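Fusolin (Anomala cuprea entomopoxvirus, PDB 4YN1) forms the crystalline spindles that enhance the virulence of an insect poxvirus and probably acts on chitin as a lytic polysaccharide monooxygenase. Local coordinates at residues A[147-152]-A[213-218]; A[2-7]-A[136-141]. All coordinates share one frame; numbering follows the deposited sequence.

Overall arrangement
The two contacts belong to the facing sheets of the beta-sandwich expected of a lytic polysaccharide monooxygenase, with centres about 12 Å apart. Contact 2 joins the N-terminal strand 2-6 to strand 131-140 in one sheet; contact 1 pairs strands 147-154 and 209-217 in the other, and strand 147-154 is the next strand along the chain after 131-140. Their inner faces meet: Trp215 CE3 comes within 3.3 Å of Phe138 CE1, and Val213 CG2 within 3.8 Å of Val4 CG2. The outer face of contact 1 carries Glu150 and Tyr152 of the glycan pocket, whereas contact 2 follows directly on the chain's first residue, His1.

Contact 1. Residues A[147-152]-A[213-218]; sequences SYFEVY and VRWQRI. With NAG (2-acetamido-2-deoxy-beta-D-glucopyranose), chain B.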
ATOM      1  N   SER A 147       6.811 -10.029  17.623  1.00 15.02           N
ATOM      2  CA  SER A 147       6.080  -9.886  16.375  1.00 14.35           C
ATOM      3  C   SER A 147       6.964 -10.306  15.229  1.00 16.83           C
ATOM      4  O   SER A 147       8.171 -10.503  15.414  1.00 17.63           O
ATOM      5  CB  SER A 147       5.644  -8.425  16.193  1.00 19.36           C
ATOM      6  OG  SER A 147       6.793  -7.627  15.946  1.00 25.46           O
ATOM      7  N   TYR A 148       6.382 -10.390  14.026  1.00 13.05           N
ATOM      8  CA  TYR A 148       7.126 -10.751  12.835  1.00 12.31           C
ATOM      9  C   TYR A 148       6.520 -10.092  11.614  1.00 11.38           C
ATOM     10  O   TYR A 148       5.419  -9.561  11.682  1.00 12.09           O
ATOM     11  CB  TYR A 148       7.259 -12.276  12.654  1.00 12.57           C
ATOM     12  CG  TYR A 148       5.952 -12.973  12.347  1.00 13.77           C
ATOM     13  CD1 TYR A 148       4.975 -13.113  13.319  1.00 14.58           C
ATOM     14  CD2 TYR A 148       5.700 -13.512  11.086  1.00 13.80           C
ATOM     15  CE1 TYR A 148       3.815 -13.831  13.082  1.00 13.96           C
ATOM     16  CE2 TYR A 148       4.488 -14.145  10.804  1.00 15.33           C
ATOM     17  CZ  TYR A 148       3.561 -14.332  11.821  1.00 18.97           C
ATOM     18  OH  TYR A 148       2.339 -14.910  11.622  1.00 17.34           O
ATOM     19  N   PHE A 149       7.280 -10.045  10.557  1.00 11.24           N
ATOM     20  CA  PHE A 149       6.873  -9.420   9.294  1.00 10.90           C
ATOM     21  C   PHE A 149       6.814 -10.430   8.181  1.00 14.28           C
ATOM     22  O   PHE A 149       7.750 -11.216   8.018  1.00 16.25           O
ATOM     23  CB  PHE A 149       7.885  -8.352   8.853  1.00 12.16           C
ATOM     24  CG  PHE A 149       7.807  -7.063   9.629  1.00 13.07           C
ATOM     25  CD1 PHE A 149       8.522  -6.900  10.799  1.00 14.96           C
ATOM     26  CD2 PHE A 149       6.966  -6.040   9.222  1.00 13.34           C
ATOM     27  CE1 PHE A 149       8.451  -5.707  11.524  1.00 15.78           C
ATOM     28  CE2 PHE A 149       6.882  -4.846   9.950  1.00 16.05           C
ATOM     29  CZ  PHE A 149       7.659  -4.669  11.073  1.00 13.33           C
ATOM     30  N   GLU A 150       5.782 -10.316   7.347  1.00 10.74           N
ATOM     31  CA  GLU A 150       5.670 -11.007   6.085  1.00  9.81           C
ATOM     32  C   GLU A 150       5.495  -9.949   4.995  1.00 12.41           C
ATOM     33  O   GLU A 150       4.778  -8.964   5.209  1.00 14.76           O
ATOM     34  CB  GLU A 150       4.436 -11.924   6.067  1.00 11.23           C
ATOM     35  CG  GLU A 150       4.640 -13.145   6.947  1.00 15.50           C
ATOM     36  CD  GLU A 150       3.455 -14.083   7.028  1.00 26.21           C
ATOM     37  OE1 GLU A 150       2.365 -13.721   6.529  1.00 19.02           O
ATOM     38  OE2 GLU A 150       3.589 -15.154   7.664  1.00 21.40           O
ATOM     39  N   VAL A 151       6.180 -10.127   3.870  1.00 10.13           N
ATOM     40  CA  VAL A 151       6.041  -9.232   2.738  1.00  8.47           C
ATOM     41  C   VAL A 151       5.682 -10.019   1.510  1.00 13.60           C
ATOM     42  O   VAL A 151       6.286 -11.050   1.232  1.00 11.06           O
ATOM     43  CB  VAL A 151       7.275  -8.359   2.490  1.00  9.46           C
ATOM     44  CG1 VAL A 151       6.974  -7.320   1.420  1.00  8.39           C
ATOM     45  CG2 VAL A 151       7.742  -7.678   3.784  1.00  9.76           C
ATOM     46  N   TYR A 152       4.671  -9.542   0.794  1.00 10.85           N
ATOM     47  CA  TYR A 152       4.204 -10.179  -0.428  1.00 10.67           C
ATOM     48  C   TYR A 152       4.323  -9.207  -1.553  1.00 13.96           C
ATOM     49  O   TYR A 152       4.286  -8.006  -1.318  1.00 12.55           O
ATOM     50  CB  TYR A 152       2.741 -10.583  -0.309  1.00 10.69           C
ATOM     51  CG  TYR A 152       2.454 -11.537   0.824  1.00 13.12           C
ATOM     52  CD1 TYR A 152       2.298 -11.076   2.129  1.00 15.46           C
ATOM     53  CD2 TYR A 152       2.287 -12.900   0.588  1.00 13.46           C
ATOM     54  CE1 TYR A 152       2.099 -11.961   3.189  1.00 14.85           C
ATOM     55  CE2 TYR A 152       2.064 -13.791   1.636  1.00 13.59           C
ATOM     56  CZ  TYR A 152       1.995 -13.321   2.937  1.00 19.71           C
ATOM     57  OH  TYR A 152       1.811 -14.216   3.965  1.00 19.54           O
ATOM     58  N   VAL A 213       2.577  -5.521   2.920  1.00  9.27           N
ATOM     59  CA  VAL A 213       3.328  -5.718   4.150  1.00  9.23           C
ATOM     60  C   VAL A 213       2.397  -6.083   5.285  1.00 13.06           C
ATOM     61  O   VAL A 213       1.443  -5.353   5.578  1.00 10.03           O
ATOM     62  CB  VAL A 213       4.151  -4.472   4.484  1.00 10.69           C
ATOM     63  CG1 VAL A 213       4.912  -4.669   5.803  1.00 12.33           C
ATOM     64  CG2 VAL A 213       5.117  -4.122   3.342  1.00 10.67           C
ATOM     65  N   ARG A 214       2.753  -7.154   5.995  1.00 10.14           N
ATOM     66  CA  ARG A 214       2.000  -7.632   7.130  1.00 10.48           C
ATOM     67  C   ARG A 214       2.929  -7.623   8.350  1.00 12.50           C
ATOM     68  O   ARG A 214       3.986  -8.252   8.315  1.00 11.92           O
ATOM     69  CB  ARG A 214       1.495  -9.046   6.860  1.00 12.07           C
ATOM     70  CG  ARG A 214       0.780  -9.689   8.058  1.00 14.22           C
ATOM     71  CD  ARG A 214       0.398 -11.120   7.735  1.00 14.67           C
ATOM     72  NE  ARG A 214      -0.350 -11.698   8.842  1.00 17.58           N
ATOM     73  CZ  ARG A 214      -0.264 -12.944   9.297  1.00 21.57           C
ATOM     74  NH1 ARG A 214       0.482 -13.839   8.675  1.00 16.23           N
ATOM     75  NH2 ARG A 214      -0.979 -13.319  10.340  1.00 14.69           N
ATOM     76  N   TRP A 215       2.537  -6.905   9.407  1.00 11.91           N
ATOM     77  CA  TRP A 215       3.276  -6.896  10.676  1.00 11.59           C
ATOM     78  C   TRP A 215       2.354  -7.599  11.654  1.00 14.93           C
ATOM     79  O   TRP A 215       1.339  -7.033  12.023  1.00 13.56           O
ATOM     80  CB  TRP A 215       3.533  -5.459  11.165  1.00 11.27           C
ATOM     81  CG  TRP A 215       4.342  -5.395  12.423  1.00 12.82           C
ATOM     82  CD1 TRP A 215       5.306  -6.271  12.821  1.00 15.48           C
ATOM     83  CD2 TRP A 215       4.416  -4.281  13.325  1.00 12.84           C
ATOM     84  NE1 TRP A 215       5.929  -5.802  13.956  1.00 15.20           N
ATOM     85  CE2 TRP A 215       5.388  -4.593  14.297  1.00 16.60           C
ATOM     86  CE3 TRP A 215       3.669  -3.105  13.479  1.00 14.29           C
ATOM     87  CZ2 TRP A 215       5.730  -3.705  15.333  1.00 15.79           C
ATOM     88  CZ3 TRP A 215       4.057  -2.206  14.470  1.00 16.03           C
ATOM     89  CH2 TRP A 215       5.022  -2.545  15.420  1.00 16.70           C
ATOM     90  N   GLN A 216       2.703  -8.828  12.076  1.00 12.55           N
ATOM     91  CA  GLN A 216       1.828  -9.630  12.917  1.00 10.48           C
ATOM     92  C   GLN A 216       2.360  -9.748  14.342  1.00 12.69           C
ATOM     93  O   GLN A 216       3.491 -10.178  14.522  1.00 14.00           O
ATOM     94  CB  GLN A 216       1.723 -11.022  12.274  1.00 12.74           C
ATOM     95  CG  GLN A 216       0.847 -12.044  13.016  1.00 12.60           C
ATOM     96  CD  GLN A 216      -0.575 -11.572  13.235  1.00 21.57           C
ATOM     97  OE1 GLN A 216      -1.329 -11.287  12.303  1.00 16.00           O
ATOM     98  NE2 GLN A 216      -1.020 -11.509  14.458  1.00 15.51           N
ATOM     99  N   ARG A 217       1.541  -9.452  15.321  1.00 14.13           N
ATOM    100  CA  ARG A 217       1.914  -9.634  16.727  1.00 15.01           C
ATOM    101  C   ARG A 217       1.813 -11.113  17.078  1.00 21.14           C
ATOM    102  O   ARG A 217       0.820 -11.766  16.726  1.00 19.53           O
ATOM    103  CB  ARG A 217       1.004  -8.829  17.639  1.00 16.54           C
ATOM    104  CG  ARG A 217       1.310  -7.349  17.513  1.00 27.32           C
ATOM    105  CD  ARG A 217       0.196  -6.478  18.039  1.00 31.70           C
ATOM    106  NE  ARG A 217      -0.004  -6.617  19.480  1.00 47.04           N
ATOM    107  CZ  ARG A 217      -0.748  -5.805  20.227  1.00 67.16           C
ATOM    108  NH1 ARG A 217      -1.380  -4.772  19.677  1.00 62.72           N
ATOM    109  NH2 ARG A 217      -0.856  -6.011  21.533  1.00 59.01           N
ATOM    110  N   ILE A 218       2.823 -11.627  17.793  1.00 21.02           N
ATOM    111  CA  ILE A 218       2.863 -13.036  18.226  1.00 20.30           C
ATOM    112  C   ILE A 218       2.207 -12.973  19.554  1.00 26.73           C
ATOM    113  O   ILE A 218       2.855 -12.693  20.563  1.00 27.32           O
ATOM    114  CB  ILE A 218       4.287 -13.606  18.265  1.00 23.23           C
ATOM    115  CG1 ILE A 218       4.870 -13.639  16.887  1.00 22.57           C
ATOM    116  CG2 ILE A 218       4.322 -15.045  18.906  1.00 23.31           C
ATOM    117  CD1 ILE A 218       6.296 -13.799  16.826  1.00 26.16           C
TER
HETATM  118  C1  NAG B   1       6.306 -17.562   8.204  1.00 18.31           C
HETATM  119  C2  NAG B   1       5.218 -18.511   7.712  1.00 19.96           C
HETATM  120  C3  NAG B   1       4.550 -19.152   8.931  1.00 22.21           C
HETATM  121  C4  NAG B   1       5.592 -19.834   9.807  1.00 25.02           C
HETATM  122  C5  NAG B   1       6.697 -18.841  10.162  1.00 23.17           C
HETATM  123  C6  NAG B   1       7.839 -19.447  10.949  1.00 26.72           C
HETATM  124  C7  NAG B   1       3.843 -18.136   5.726  1.00 24.54           C
HETATM  125  C8  NAG B   1       2.874 -17.215   5.045  1.00 22.62           C
HETATM  126  N2  NAG B   1       4.244 -17.765   6.935  1.00 17.83           N
HETATM  127  O3  NAG B   1       3.546 -20.074   8.508  1.00 20.37           O
HETATM  128  O4  NAG B   1       4.990 -20.290  11.012  1.00 27.42           O
HETATM  129  O5  NAG B   1       7.261 -18.331   8.944  1.00 21.16           O
HETATM  130  O6  NAG B   1       8.416 -20.552  10.261  1.00 31.32           O
HETATM  131  O7  NAG B   1       4.229 -19.178   5.208  1.00 24.23           O
HETATM  132  O   HOH W   1       1.975 -16.344   9.312  1.00 19.53           O
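Strands 147-154 and 209-217 pair antiparallel within one sheet of the beta-sandwich, one face of the pair packing into the core and the other holding part of the glycan pocket. Backbone bonds join Tyr148 to Gln216 and Glu150 to Arg214, two in each pair. On the core face, Phe149 forms an offset stack on the five-membered ring of Trp215, with centroids 4.0 Å apart and planes only 6° from parallel; the CZ end of the phenyl ring lies over CD1 of the indole. Ser147 OG accepts the indole NE1-H at 2.8 Å, though the bond is bent and OG sits 29° out of the ring plane. Phe138 and Tyr196 of the opposing sheet meet both aromatic rings. On the other face, the extended Arg214 side chain runs alongside Glu150, and NH1 makes a salt bridge to OE1 at 2.9 Å. Tyr152 OH donates to the same oxygen, and the two donors approach it from opposite faces of the carboxylate, which should fix its rotation. Arg214 NE and NH2 are held by Tyr226 OH and Phe77 O, which steady this second-shell guanidinium beside the sugar-binding Glu150. Tyr148 CG lies between its backbone N and carbonyl carbon (chi1 68°), a rotation that lays the ring beside Gln216, whose CB sits over its face, 4.0 Å from the centroid. A water links Tyr148 OH, Arg214 NH1 and Glu150 OE2. That second carboxylate oxygen also accepts the acetamido N2-H of the N-acetylglucosamine at 2.8 Å.

Contact 2. Residues A[2-7]-A[136-141]; sequences GYVTFP and LEFCPT
A classic beta bulge interrupts the antiparallel pairing of strand 2-6, at the edge of its sheet in this chain, with strand 131-140 of the beta-sandwich. Thr5 and Phe6 both face Glu137, whose carbonyl O accepts from Thr5 N at 2.9 Å and, more distantly, from Phe6 N at 3.2 Å. Before the bulge, Tyr3 and Cys139 form a regular hydrogen-bonded pair. On the core face, the Phe138 ring reaches across to the backbone of the other strand: CG is anti to the backbone N (chi1 -174°), and CZ comes within 3.4 Å of Tyr3 N, the peptide backbone of Tyr3 lying over the ring face. Gly2 has backbone angles suited to glycine (phi 159°, psi -170°), and its CA lies 3.1 Å from Cys139 O. Val4 CG1 packs against Leu136 CG, while its CG2 meets Phe138 CD2. On the other face, Cys139, disulfide-bonded to Cys189, sets its sulfur obliquely to the Tyr3 ring, SG lying 4.7 Å from the centroid. Next to it the packing is tight, with Thr5 CG2 pressed to 3.4 Å from Cys139 CB.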
ATOM      1  N   GLY A   2       1.511   1.204  13.203  1.00 10.97           N
ATOM      2  CA  GLY A   2       2.519   1.801  12.341  1.00 10.35           C
ATOM      3  C   GLY A   2       2.171   1.678  10.881  1.00 14.55           C
ATOM      4  O   GLY A   2       1.060   1.253  10.532  1.00 12.33           O
ATOM      5  N   TYR A   3       3.140   2.022  10.044  1.00 11.04           N
ATOM      6  CA  TYR A   3       2.947   2.003   8.608  1.00 10.60           C
ATOM      7  C   TYR A   3       4.281   1.950   7.860  1.00 13.16           C
ATOM      8  O   TYR A   3       5.337   2.297   8.390  1.00 13.85           O
ATOM      9  CB  TYR A   3       2.119   3.224   8.150  1.00  9.80           C
ATOM     10  CG  TYR A   3       2.547   4.523   8.818  1.00  9.63           C
ATOM     11  CD1 TYR A   3       3.757   5.126   8.501  1.00 12.00           C
ATOM     12  CD2 TYR A   3       1.751   5.133   9.779  1.00  9.41           C
ATOM     13  CE1 TYR A   3       4.225   6.224   9.213  1.00 11.39           C
ATOM     14  CE2 TYR A   3       2.168   6.287  10.434  1.00 10.78           C
ATOM     15  CZ  TYR A   3       3.436   6.793  10.195  1.00 14.10           C
ATOM     16  OH  TYR A   3       3.889   7.935  10.819  1.00 15.06           O
ATOM     17  N   VAL A   4       4.215   1.606   6.591  1.00 10.40           N
ATOM     18  CA  VAL A   4       5.420   1.555   5.773  1.00  9.13           C
ATOM     19  C   VAL A   4       5.774   2.972   5.369  1.00 10.41           C
ATOM     20  O   VAL A   4       4.952   3.661   4.772  1.00  9.85           O
ATOM     21  CB  VAL A   4       5.291   0.643   4.515  1.00 12.29           C
ATOM     22  CG1 VAL A   4       6.663   0.409   3.892  1.00 12.13           C
ATOM     23  CG2 VAL A   4       4.651  -0.704   4.850  1.00 12.22           C
ATOM     24  N   THR A   5       7.014   3.392   5.623  1.00  7.86           N
ATOM     25  CA  THR A   5       7.461   4.719   5.193  1.00  8.31           C
ATOM     26  C   THR A   5       8.279   4.645   3.927  1.00 12.20           C
ATOM     27  O   THR A   5       8.346   5.623   3.189  1.00 10.64           O
ATOM     28  CB  THR A   5       8.193   5.430   6.315  1.00 13.78           C
ATOM     29  OG1 THR A   5       9.087   4.521   6.944  1.00 14.94           O
ATOM     30  CG2 THR A   5       7.247   6.012   7.286  1.00 13.31           C
ATOM     31  N   PHE A   6       8.939   3.516   3.692  1.00 11.18           N
ATOM     32  CA  PHE A   6       9.655   3.335   2.444  1.00 11.67           C
ATOM     33  C   PHE A   6       9.540   1.919   1.939  1.00 13.91           C
ATOM     34  O   PHE A   6      10.001   0.987   2.611  1.00 14.03           O
ATOM     35  CB  PHE A   6      11.148   3.692   2.502  1.00 12.50           C
ATOM     36  CG  PHE A   6      11.766   3.531   1.125  1.00 12.89           C
ATOM     37  CD1 PHE A   6      11.497   4.444   0.115  1.00 15.96           C
ATOM     38  CD2 PHE A   6      12.597   2.462   0.839  1.00 15.52           C
ATOM     39  CE1 PHE A   6      11.973   4.231  -1.183  1.00 17.31           C
ATOM     40  CE2 PHE A   6      13.075   2.249  -0.450  1.00 17.35           C
ATOM     41  CZ  PHE A   6      12.752   3.126  -1.458  1.00 15.52           C
ATOM     42  N   PRO A   7       9.132   1.731   0.679  1.00 11.86           N
ATOM     43  CA  PRO A   7       8.401   2.668  -0.202  1.00 10.68           C
ATOM     44  C   PRO A   7       7.112   3.037   0.541  1.00 14.03           C
ATOM     45  O   PRO A   7       6.511   2.204   1.233  1.00 11.99           O
ATOM     46  CB  PRO A   7       8.201   1.860  -1.498  1.00 12.33           C
ATOM     47  CG  PRO A   7       9.109   0.649  -1.373  1.00 16.03           C
ATOM     48  CD  PRO A   7       9.142   0.375   0.102  1.00 12.20           C
ATOM     49  N   LEU A 136      13.317  -1.994   2.968  1.00 12.09           N
ATOM     50  CA  LEU A 136      12.015  -1.471   3.353  1.00 12.99           C
ATOM     51  C   LEU A 136      12.117  -0.856   4.741  1.00 16.26           C
ATOM     52  O   LEU A 136      12.740  -1.445   5.619  1.00 16.12           O
ATOM     53  CB  LEU A 136      10.995  -2.613   3.338  1.00 14.87           C
ATOM     54  CG  LEU A 136       9.533  -2.264   3.596  1.00 20.40           C
ATOM     55  CD1 LEU A 136       8.612  -2.930   2.595  1.00 20.46           C
ATOM     56  CD2 LEU A 136       9.113  -2.619   4.968  1.00 24.18           C
ATOM     57  N   GLU A 137      11.503   0.301   4.956  1.00 11.18           N
ATOM     58  CA  GLU A 137      11.464   0.866   6.309  1.00  9.89           C
ATOM     59  C   GLU A 137      10.029   0.862   6.778  1.00 12.98           C
ATOM     60  O   GLU A 137       9.160   1.444   6.127  1.00 11.65           O
ATOM     61  CB  GLU A 137      12.031   2.287   6.321  1.00 10.15           C
ATOM     62  CG  GLU A 137      12.161   2.903   7.721  1.00 13.45           C
ATOM     63  CD  GLU A 137      12.463   4.387   7.726  1.00 18.06           C
ATOM     64  OE1 GLU A 137      11.632   5.138   7.176  1.00 17.36           O
ATOM     65  OE2 GLU A 137      13.479   4.819   8.322  1.00 14.86           O
ATOM     66  N   PHE A 138       9.785   0.283   7.941  1.00  8.87           N
ATOM     67  CA  PHE A 138       8.470   0.275   8.565  1.00  8.94           C
ATOM     68  C   PHE A 138       8.590   1.156   9.804  1.00 12.58           C
ATOM     69  O   PHE A 138       9.527   1.006  10.602  1.00 12.79           O
ATOM     70  CB  PHE A 138       8.030  -1.151   8.912  1.00 10.92           C
ATOM     71  CG  PHE A 138       6.624  -1.199   9.420  1.00 12.06           C
ATOM     72  CD1 PHE A 138       6.350  -1.017  10.769  1.00 14.79           C
ATOM     73  CD2 PHE A 138       5.564  -1.454   8.564  1.00 12.71           C
ATOM     74  CE1 PHE A 138       5.046  -1.052  11.238  1.00 15.77           C
ATOM     75  CE2 PHE A 138       4.259  -1.409   9.027  1.00 14.84           C
ATOM     76  CZ  PHE A 138       4.006  -1.271  10.368  1.00 14.30           C
ATOM     77  N   CYS A 139       7.646   2.089   9.931  1.00  9.99           N
ATOM     78  CA  CYS A 139       7.619   3.131  10.950  1.00 11.36           C
ATOM     79  C   CYS A 139       6.609   2.750  12.067  1.00 12.49           C
ATOM     80  O   CYS A 139       5.407   2.859  11.875  1.00 13.43           O
ATOM     81  CB  CYS A 139       7.265   4.436  10.255  1.00 13.98           C
ATOM     82  SG  CYS A 139       7.266   5.890  11.324  1.00 18.35           S
ATOM     83  N   PRO A 140       7.070   2.175  13.188  1.00  9.33           N
ATOM     84  CA  PRO A 140       6.144   1.765  14.257  1.00  9.18           C
ATOM     85  C   PRO A 140       5.751   2.977  15.110  1.00 13.65           C
ATOM     86  O   PRO A 140       6.616   3.798  15.476  1.00 14.02           O
ATOM     87  CB  PRO A 140       6.976   0.770  15.045  1.00 10.97           C
ATOM     88  CG  PRO A 140       8.341   1.288  14.932  1.00 14.79           C
ATOM     89  CD  PRO A 140       8.457   1.959  13.608  1.00 12.53           C
ATOM     90  N   THR A 141       4.470   3.123  15.408  1.00 11.42           N
ATOM     91  CA  THR A 141       3.994   4.185  16.316  1.00  9.43           C
ATOM     92  C   THR A 141       3.742   3.650  17.728  1.00 15.41           C
ATOM     93  O   THR A 141       3.395   4.417  18.614  1.00 16.78           O
ATOM     94  CB  THR A 141       2.818   4.932  15.724  1.00 13.24           C
ATOM     95  OG1 THR A 141       1.730   4.049  15.535  1.00 13.27           O
ATOM     96  CG2 THR A 141       3.164   5.556  14.389  1.00 14.95           C
TER